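Long-range contacts in AxyAgu115A (PDB 6NPS), which is a family GH115 alpha-glucuronidase, a hemicellulase that probably removes glucuronic acid side groups from arabinoglucuronoxylan: residues Gly239-Ala244 with Glu295-Ile300; Glu863-Pro868 with Asn912-Thr917. The protein carries 3 engineered substitutions. All coordinates share one frame; numbering follows the deposited sequence.

Contact 1. Residues Gly239-Ala244 with Glu295-Ile300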
loop_
_atom_site.group_PDB
_atom_site.type_symbol
_atom_site.label_atom_id
_atom_site.label_comp_id
_atom_site.label_asym_id
_atom_site.label_seq_id
_atom_site.Cartn_x
_atom_site.Cartn_y
_atom_site.Cartn_z
ATOM N N GLY A 239 0.642 23.633 52.902
ATOM C CA GLY A 239 1.184 24.724 52.109
ATOM C C GLY A 239 1.409 24.370 50.653
ATOM O O GLY A 239 2.223 25.018 49.993
ATOM N N VAL A 240 0.715 23.361 50.128
ATOM C CA VAL A 240 0.625 23.153 48.686
ATOM C C VAL A 240 -0.351 24.194 48.139
ATOM O O VAL A 240 -1.533 24.183 48.483
ATOM C CB VAL A 240 0.173 21.729 48.353
ATOM C CG1 VAL A 240 -0.104 21.572 46.833
ATOM C CG2 VAL A 240 1.219 20.728 48.844
ATOM N N ILE A 241 0.145 25.103 47.301
ATOM C CA ILE A 241 -0.666 26.176 46.726
ATOM C C ILE A 241 -1.504 25.573 45.607
ATOM O O ILE A 241 -0.965 24.979 44.665
ATOM C CB ILE A 241 0.228 27.305 46.187
ATOM C CG1 ILE A 241 1.241 27.792 47.250
ATOM C CG2 ILE A 241 -0.571 28.447 45.676
ATOM C CD1 ILE A 241 2.411 28.576 46.631
ATOM N N MET A 242 -2.815 25.709 45.693
ATOM C CA MET A 242 -3.649 25.090 44.667
ATOM C C MET A 242 -3.817 26.046 43.492
ATOM O O MET A 242 -3.876 27.263 43.661
ATOM C CB MET A 242 -5.015 24.689 45.244
ATOM C CG MET A 242 -4.951 23.532 46.270
ATOM S SD MET A 242 -3.992 22.092 45.641
ATOM C CE MET A 242 -4.982 21.689 44.170
ATOM N N GLY A 243 -3.878 25.490 42.284
ATOM C CA GLY A 243 -4.289 26.313 41.156
ATOM C C GLY A 243 -5.270 25.579 40.266
ATOM O O GLY A 243 -5.760 24.490 40.593
ATOM N N ALA A 244 -5.514 26.149 39.094
ATOM C CA ALA A 244 -6.504 25.579 38.208
ATOM C C ALA A 244 -6.102 25.869 36.781
ATOM O O ALA A 244 -5.418 26.859 36.492
ATOM C CB ALA A 244 -7.920 26.156 38.507
ATOM N N GLU A 295 -4.814 28.796 50.526
ATOM C CA GLU A 295 -3.676 29.302 49.760
ATOM C C GLU A 295 -3.779 28.794 48.321
ATOM O O GLU A 295 -3.690 27.583 48.070
ATOM C CB GLU A 295 -2.355 28.877 50.407
ATOM C CG GLU A 295 -1.160 29.678 49.901
ATOM C CD GLU A 295 0.170 29.374 50.617
ATOM O OE1 GLU A 295 0.252 28.405 51.417
ATOM O OE2 GLU A 295 1.143 30.119 50.352
ATOM N N ASN A 296 -3.953 29.705 47.367
ATOM C CA ASN A 296 -4.144 29.281 45.983
ATOM C C ASN A 296 -3.775 30.448 45.075
ATOM O O ASN A 296 -3.523 31.566 45.525
ATOM C CB ASN A 296 -5.586 28.798 45.740
ATOM C CG ASN A 296 -6.614 29.725 46.361
ATOM O OD1 ASN A 296 -6.557 30.953 46.159
ATOM N ND2 ASN A 296 -7.537 29.155 47.159
ATOM N N ILE A 297 -3.689 30.163 43.788
ATOM C CA ILE A 297 -3.589 31.193 42.771
ATOM C C ILE A 297 -4.902 31.161 42.011
ATOM O O ILE A 297 -5.358 30.082 41.601
ATOM C CB ILE A 297 -2.379 30.948 41.850
ATOM C CG1 ILE A 297 -1.075 31.088 42.667
ATOM C CG2 ILE A 297 -2.391 31.915 40.639
ATOM C CD1 ILE A 297 0.154 30.696 41.836
ATOM N N ILE A 298 -5.562 32.310 41.924
ATOM C CA ILE A 298 -6.859 32.396 41.262
ATOM C C ILE A 298 -6.645 32.547 39.766
ATOM O O ILE A 298 -5.975 33.487 39.310
ATOM C CB ILE A 298 -7.679 33.571 41.801
ATOM C CG1 ILE A 298 -7.854 33.450 43.323
ATOM C CG2 ILE A 298 -9.030 33.650 41.052
ATOM C CD1 ILE A 298 -8.585 34.673 43.941
ATOM N N THR A 299 -7.214 31.631 38.987
ATOM C CA THR A 299 -7.146 31.773 37.542
ATOM C C THR A 299 -8.242 32.735 37.098
ATOM O O THR A 299 -9.358 32.715 37.626
ATOM C CB THR A 299 -7.268 30.405 36.858
ATOM O OG1 THR A 299 -6.111 29.606 37.180
ATOM C CG2 THR A 299 -7.337 30.560 35.325
ATOM N N ILE A 300 -7.911 33.636 36.175
ATOM C CA ILE A 300 -8.905 34.572 35.653
ATOM C C ILE A 300 -9.010 34.349 34.144
ATOM O O ILE A 300 -8.233 33.595 33.558
ATOM C CB ILE A 300 -8.574 36.037 35.996
ATOM C CG1 ILE A 300 -7.191 36.418 35.441
ATOM C CG2 ILE A 300 -8.617 36.248 37.534
ATOM C CD1 ILE A 300 -6.955 37.942 35.357
HETATM O O HOH W 1 -3.668 25.335 49.455
HETATM O O HOH W 2 -4.128 28.996 39.244
#
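Strands 241-242 and 298-300, third and fourth of the eight parallel strands in the GH115 (beta/alpha)8 barrel, are the two at which the sheet must close. Their segments run 15° apart in the same direction, yet the backbones bridge only once, between M242 and N296, so the seam is partly stitched by side chains and water.

The tight part is built round that bridge. M242 N donates to E295 O at 3.2 Å, in the carbonyl plane and on a lone pair, while I297 N returns a bond to M242 O at 2.9 Å, nearly along the C=O axis. Beside these bonds I241 holds CG1 beside its backbone N (chi1 -52°) and CG2 anti to it, which sets the CG2 methyl 3.7 Å from N296 CA and 4.0 Å from I297 CG1. Y212 of the adjoining strand 212-214 touches both isoleucines.

The more exposed side is that of E295 and the N296 amide, although N296 itself takes part in the bridge. The extended E295 chain (CG anti to N) crosses I241 obliquely, its CD 3.9 Å from I241 CG1, and its OE1 forms a salt bridge with R121, which also binds G239 O. The N296 amide turns off to T291 O. Here a water donates to both V240 O and E295 O. Further along, where the strands separate, a second water accepts from A244 N and donates to I297 O and T299 OG1. T299 OG1 in turn donates to A244 O at 2.9 Å, from 43° above the carbonyl plane.

V240 O, A244 N and I297 O, lacking direct partners across the seam, are thus met by waters, and A244 O by T299 OG1, where strand pairing lapses.

Contact 2. Residues Glu863-Pro868 with Asn912-Thr917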
loop_
_atom_site.group_PDB
_atom_site.type_symbol
_atom_site.label_atom_id
_atom_site.label_comp_id
_atom_site.label_asym_id
_atom_site.label_seq_id
_atom_site.Cartn_x
_atom_site.Cartn_y
_atom_site.Cartn_z
ATOM N N GLU A 863 19.954 22.041 2.416
ATOM C CA GLU A 863 18.833 21.655 3.242
ATOM C C GLU A 863 19.276 21.605 4.698
ATOM O O GLU A 863 20.291 20.982 5.024
ATOM C CB GLU A 863 18.297 20.300 2.792
ATOM C CG GLU A 863 17.170 19.753 3.665
ATOM C CD GLU A 863 16.580 18.460 3.114
ATOM O OE1 GLU A 863 17.341 17.641 2.539
ATOM O OE2 GLU A 863 15.347 18.275 3.235
ATOM N N PHE A 864 18.533 22.276 5.557
ATOM C CA PHE A 864 18.781 22.243 6.987
ATOM C C PHE A 864 17.796 21.288 7.635
ATOM O O PHE A 864 16.604 21.290 7.310
ATOM C CB PHE A 864 18.601 23.623 7.618
ATOM C CG PHE A 864 19.621 24.613 7.232
ATOM C CD1 PHE A 864 20.821 24.229 6.655
ATOM C CD2 PHE A 864 19.399 25.969 7.482
ATOM C CE1 PHE A 864 21.767 25.177 6.298
ATOM C CE2 PHE A 864 20.350 26.923 7.142
ATOM C CZ PHE A 864 21.529 26.526 6.543
ATOM N N TYR A 865 18.280 20.529 8.594
ATOM C CA TYR A 865 17.427 19.791 9.515
ATOM C C TYR A 865 17.451 20.551 10.841
ATOM O O TYR A 865 18.514 20.708 11.443
ATOM C CB TYR A 865 17.939 18.363 9.704
ATOM C CG TYR A 865 17.683 17.446 8.512
ATOM C CD1 TYR A 865 18.280 17.688 7.275
ATOM C CD2 TYR A 865 16.858 16.328 8.639
ATOM C CE1 TYR A 865 18.064 16.823 6.176
ATOM C CE2 TYR A 865 16.630 15.477 7.571
ATOM C CZ TYR A 865 17.244 15.723 6.344
ATOM O OH TYR A 865 17.003 14.884 5.279
ATOM N N LEU A 866 16.288 21.024 11.287
ATOM C CA LEU A 866 16.191 21.893 12.460
ATOM C C LEU A 866 15.242 21.320 13.498
ATOM O O LEU A 866 14.225 20.705 13.162
ATOM C CB LEU A 866 15.682 23.297 12.092
ATOM C CG LEU A 866 16.413 24.024 10.983
ATOM C CD1 LEU A 866 15.597 25.213 10.523
ATOM C CD2 LEU A 866 17.799 24.467 11.494
ATOM N N GLN A 867 15.542 21.578 14.761
ATOM C CA GLN A 867 14.540 21.338 15.781
ATOM C C GLN A 867 13.291 22.155 15.452
ATOM O O GLN A 867 13.412 23.309 15.012
ATOM C CB GLN A 867 15.078 21.706 17.165
ATOM C CG GLN A 867 14.542 20.795 18.238
ATOM C CD GLN A 867 13.237 21.290 18.830
ATOM O OE1 GLN A 867 12.385 20.494 19.220
ATOM N NE2 GLN A 867 13.083 22.612 18.915
ATOM N N PRO A 868 12.071 21.590 15.635
ATOM C CA PRO A 868 10.838 22.341 15.256
ATOM C C PRO A 868 10.408 23.358 16.311
ATOM O O PRO A 868 9.400 23.229 17.010
ATOM C CB PRO A 868 9.802 21.221 15.078
ATOM C CG PRO A 868 10.216 20.165 16.034
ATOM C CD PRO A 868 11.767 20.199 16.029
ATOM N N ASN A 912 7.175 14.451 13.487
ATOM C CA ASN A 912 8.515 14.030 13.056
ATOM C C ASN A 912 9.627 14.528 13.965
ATOM O O ASN A 912 10.782 14.115 13.779
ATOM C CB ASN A 912 8.816 14.521 11.639
ATOM C CG ASN A 912 7.965 13.842 10.600
ATOM O OD1 ASN A 912 7.400 12.777 10.846
ATOM N ND2 ASN A 912 7.819 14.480 9.452
ATOM N N ASN A 913 9.321 15.433 14.881
ATOM C CA ASN A 913 10.309 16.091 15.737
ATOM C C ASN A 913 11.451 16.728 14.945
ATOM O O ASN A 913 12.622 16.675 15.349
ATOM C CB ASN A 913 10.892 15.136 16.773
ATOM C CG ASN A 913 11.520 15.908 17.927
ATOM O OD1 ASN A 913 11.053 17.023 18.256
ATOM N ND2 ASN A 913 12.545 15.349 18.545
ATOM N N ILE A 914 11.134 17.309 13.790
ATOM C CA ILE A 914 12.174 17.892 12.956
ATOM C C ILE A 914 11.481 18.787 11.961
ATOM O O ILE A 914 10.336 18.542 11.581
ATOM C CB ILE A 914 13.036 16.822 12.230
ATOM C CG1 ILE A 914 14.380 17.438 11.819
ATOM C CG2 ILE A 914 12.347 16.296 10.984
ATOM C CD1 ILE A 914 15.312 17.683 13.020
ATOM N N ARG A 915 12.146 19.877 11.606
ATOM C CA ARG A 915 11.756 20.721 10.498
ATOM C C ARG A 915 12.876 20.692 9.471
ATOM O O ARG A 915 14.056 20.785 9.831
ATOM C CB ARG A 915 11.513 22.149 10.977
ATOM C CG ARG A 915 11.140 23.061 9.845
ATOM C CD ARG A 915 10.256 24.193 10.330
ATOM N NE ARG A 915 10.949 24.957 11.344
ATOM C CZ ARG A 915 10.517 25.152 12.583
ATOM N NH1 ARG A 915 9.354 24.645 12.989
ATOM N NH2 ARG A 915 11.270 25.879 13.405
ATOM N N THR A 916 12.527 20.576 8.202
ATOM C CA THR A 916 13.519 20.747 7.151
ATOM C C THR A 916 13.166 21.979 6.324
ATOM O O THR A 916 11.993 22.320 6.165
ATOM C CB THR A 916 13.633 19.502 6.247
ATOM O OG1 THR A 916 12.383 19.261 5.593
ATOM C CG2 THR A 916 14.007 18.287 7.052
ATOM N N THR A 917 14.187 22.681 5.867
ATOM C CA THR A 917 14.030 23.835 4.996
ATOM C C THR A 917 15.121 23.755 3.931
ATOM O O THR A 917 16.212 23.231 4.188
ATOM C CB THR A 917 14.100 25.147 5.816
ATOM O OG1 THR A 917 14.023 26.295 4.954
ATOM C CG2 THR A 917 15.403 25.204 6.596
#
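An antiparallel beta pair joins strands 858-866 and 915-923 in the GH115 C-terminal domain, which belongs to the galactose-binding-domain clan; the short segments run at 162° with axes 4.7 Å apart.

Four backbone hydrogen bonds define the register. F864 and T917 form one hydrogen-bonded pair, L866 and R915 the next, with the non-hydrogen-bonded pair Y865-T916 between them. The bonds of the second pair are shorter: L866 N to R915 O and R915 N to L866 O both measure 2.7 Å. CA-H...O contacts fill the intervals, the closest being T916 CA to F864 O at 3.1 Å.

Apolar contacts divide between the two faces. On the face of F864, L866, R915 and T917, the T917 methyl sits between its backbone N and carbonyl carbon (OG1 anti to N, chi1 177°), so that CG2 lies 3.7 Å from F864 CB and 3.9 Å from L866 CD1. L941 of strand 940-948 touches F864 and L866 as well. On the face of Y865 and T916, T916 CG2 makes a CH-pi contact over one face of the Y865 ring, 3.9 Å from its centroid and 14° off the normal.

Beyond the strands, N913 with positive phi is the C-prime residue of the Schellman motif ending helix 904-912, and the P868 ring packs on the N913-I914 peptide, CD 3.7 Å from N913 C. The polar ends have partners beyond the segments: Q867 OE1 is hydrogen-bonded to K430 NZ. The R915 chain, bent at chi3, lays one guanidinium face over P868, with NH1 3.6 Å from P868 CA, while NH2 donates to S869 O.

In the fold
From the N terminus the chain first completes contact 1, where a loop of 50 residues carrying helices 256-260 and 277-291 returns to bring 295-300 beside 239-244, joining the ends of the barrel strand order. Contact 2 comes later: 43 residues, with strands 879-884 and 890-893 and most of helix 904-912, separate its two segments. The loops follow in series, neither crossing nor enclosing the other. The centres of contacts 1 and 2 lie about 38 Å apart and their nearest atoms about 25 Å apart; one closes the barrel, the other pairs two strands within the C-terminal domain. Contact 2 borders the barrel region, as Q867 and N913 touch helix 428-440, which follows barrel strand 405-410.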